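Local atomic coordinates of extracellular ligand-binding receptor (Desulfitobacterium hafniense, PDB entry 4Q6B), a protein that binds leucine between its two lobes and probably delivers amino acids to an ABC transporter as its extracellular substrate-binding component. Residues 298-301 and 302-305. Sequence-based numbering, arbitrary orientation.
Sequences EALE and KSDL
Leu300 and Ser303 meet where the C-terminal part of helix 284-301 passes into the chain that follows it, and two successive carbonyl oxygens, Ala299 O and Leu300 O, hold the amides of Lys302 and Ser303. Ser303 N donates to Leu300 O at 3.0 Å, nearly straight at 165°. Lys302 N reaches Ala299 O at 3.2 Å along a more bent path. Both links span three residues, as in a 3-10 turn, and both donors stand well above the plane of the carbonyl they use. Ser303 suits this place because its short side chain turns back: with chi1 at 77°, OG lies between its own N and carbonyl carbon, 3.1 Å from Leu300 O. Beyond the polar turn, Leu305 brings CD2 to 3.7 Å from CD2 of Leu300, the two side chains crossing at about a right angle, an apolar contact between loop and helix. Lys302 instead lays its aliphatic part over the helix, CG 3.7 Å from Glu298 O, and extends into an exposed place suited to its charge; its NZ, 5.3 Å from Glu298 OE2, is too far for a salt bridge, though the opposite charges may attract weakly. Gln44 secures the turn from outside, its NE2 bonding Ser303 O and its backbone N bonding Glu301 OE2. Small, buried Ala299 fits against Leu311 and Leu315 of helix 311-317; Leu300's branched apolar end suits its burial against Leu311 and Val43. Both leucines touch Gln76 of strand 75-79, part of the five-stranded parallel sheet.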
ATOM      1  N   GLU A 298     -16.630  -5.349 -11.229  1.00 20.30           N
ATOM      2  CA  GLU A 298     -17.855  -5.813 -10.576  1.00 22.40           C
ATOM      3  C   GLU A 298     -18.769  -4.612 -10.340  1.00 19.62           C
ATOM      4  O   GLU A 298     -19.957  -4.690 -10.654  1.00 26.16           O
ATOM      5  CB  GLU A 298     -17.515  -6.542  -9.267  1.00 24.03           C
ATOM      6  CG  GLU A 298     -18.666  -7.275  -8.646  1.00 35.58           C
ATOM      7  CD  GLU A 298     -18.200  -8.496  -7.875  1.00 46.83           C
ATOM      8  OE1 GLU A 298     -17.310  -9.230  -8.379  1.00 50.26           O
ATOM      9  OE2 GLU A 298     -18.710  -8.718  -6.757  1.00 55.51           O
ATOM     10  N   ALA A 299     -18.229  -3.500  -9.838  1.00 17.79           N
ATOM     11  CA  ALA A 299     -19.104  -2.319  -9.601  1.00 19.91           C
ATOM     12  C   ALA A 299     -19.640  -1.775 -10.917  1.00 17.69           C
ATOM     13  O   ALA A 299     -20.818  -1.355 -11.014  1.00 20.42           O
ATOM     14  CB  ALA A 299     -18.370  -1.242  -8.841  1.00 20.81           C
ATOM     15  N   LEU A 300     -18.787  -1.769 -11.943  1.00 16.03           N
ATOM     16  CA  LEU A 300     -19.212  -1.210 -13.245  1.00 16.25           C
ATOM     17  C   LEU A 300     -20.303  -2.015 -13.899  1.00 16.58           C
ATOM     18  O   LEU A 300     -21.162  -1.432 -14.554  1.00 20.27           O
ATOM     19  CB  LEU A 300     -18.016  -1.108 -14.204  1.00 16.48           C
ATOM     20  CG  LEU A 300     -17.076   0.057 -13.965  1.00 15.43           C
ATOM     21  CD1 LEU A 300     -15.709  -0.239 -14.599  1.00 20.56           C
ATOM     22  CD2 LEU A 300     -17.616   1.387 -14.539  1.00 15.17           C
ATOM     23  N   GLU A 301     -20.273  -3.342 -13.767  1.00 17.04           N
ATOM     24  CA  GLU A 301     -21.329  -4.220 -14.290  1.00 17.40           C
ATOM     25  C   GLU A 301     -22.733  -3.721 -13.859  1.00 21.37           C
ATOM     26  O   GLU A 301     -23.704  -3.816 -14.590  1.00 26.42           O
ATOM     27  CB  GLU A 301     -21.111  -5.664 -13.776  1.00 20.28           C
ATOM     28  CG  GLU A 301     -22.071  -6.704 -14.374  1.00 24.91           C
ATOM     29  CD  GLU A 301     -21.907  -6.840 -15.888  1.00 33.06           C
ATOM     30  OE1 GLU A 301     -22.903  -7.108 -16.594  1.00 35.95           O
ATOM     31  OE2 GLU A 301     -20.771  -6.672 -16.383  1.00 35.63           O
ATOM     32  N   LYS A 302     -22.809  -3.167 -12.651  1.00 23.39           N
ATOM     33  CA  LYS A 302     -24.091  -2.858 -12.059  1.00 27.34           C
ATOM     34  C   LYS A 302     -24.432  -1.392 -12.204  1.00 24.71           C
ATOM     35  O   LYS A 302     -25.445  -0.939 -11.675  1.00 31.63           O
ATOM     36  CB  LYS A 302     -24.046  -3.200 -10.567  1.00 32.48           C
ATOM     37  CG  LYS A 302     -23.601  -4.628 -10.260  1.00 41.99           C
ATOM     38  CD  LYS A 302     -24.052  -5.035  -8.852  1.00 48.09           C
ATOM     39  CE  LYS A 302     -23.159  -6.146  -8.284  1.00 48.31           C
ATOM     40  NZ  LYS A 302     -23.503  -6.557  -6.888  1.00 48.20           N
ATOM     41  N   SER A 303     -23.577  -0.632 -12.898  1.00 20.00           N
ATOM     42  CA  SER A 303     -23.713   0.833 -12.908  1.00 22.58           C
ATOM     43  C   SER A 303     -24.192   1.362 -14.249  1.00 27.95           C
ATOM     44  O   SER A 303     -24.240   0.625 -15.224  1.00 26.70           O
ATOM     45  CB  SER A 303     -22.385   1.518 -12.562  1.00 24.55           C
ATOM     46  OG  SER A 303     -21.514   1.496 -13.696  1.00 25.35           O
ATOM     47  N   ASP A 304     -24.523   2.653 -14.273  1.00 23.77           N
ATOM     48  CA  ASP A 304     -24.804   3.395 -15.495  1.00 28.05           C
ATOM     49  C   ASP A 304     -23.490   3.931 -16.053  1.00 20.47           C
ATOM     50  O   ASP A 304     -22.884   4.876 -15.515  1.00 18.72           O
ATOM     51  CB  ASP A 304     -25.779   4.539 -15.185  1.00 25.20           C
ATOM     52  CG  ASP A 304     -26.044   5.427 -16.384  1.00 32.50           C
ATOM     53  OD1 ASP A 304     -26.587   6.533 -16.184  1.00 33.86           O
ATOM     54  OD2 ASP A 304     -25.705   5.020 -17.518  1.00 28.75           O
ATOM     55  N   LEU A 305     -23.024   3.329 -17.140  1.00 23.07           N
ATOM     56  CA  LEU A 305     -21.727   3.681 -17.680  1.00 16.98           C
ATOM     57  C   LEU A 305     -21.768   5.061 -18.275  1.00 21.04           C
ATOM     58  O   LEU A 305     -20.722   5.694 -18.469  1.00 18.14           O
ATOM     59  CB  LEU A 305     -21.310   2.659 -18.740  1.00 19.53           C
ATOM     60  CG  LEU A 305     -21.187   1.193 -18.284  1.00 20.41           C
ATOM     61  CD1 LEU A 305     -20.985   0.272 -19.490  1.00 22.27           C
ATOM     62  CD2 LEU A 305     -20.035   1.057 -17.288  1.00 19.23           C
TER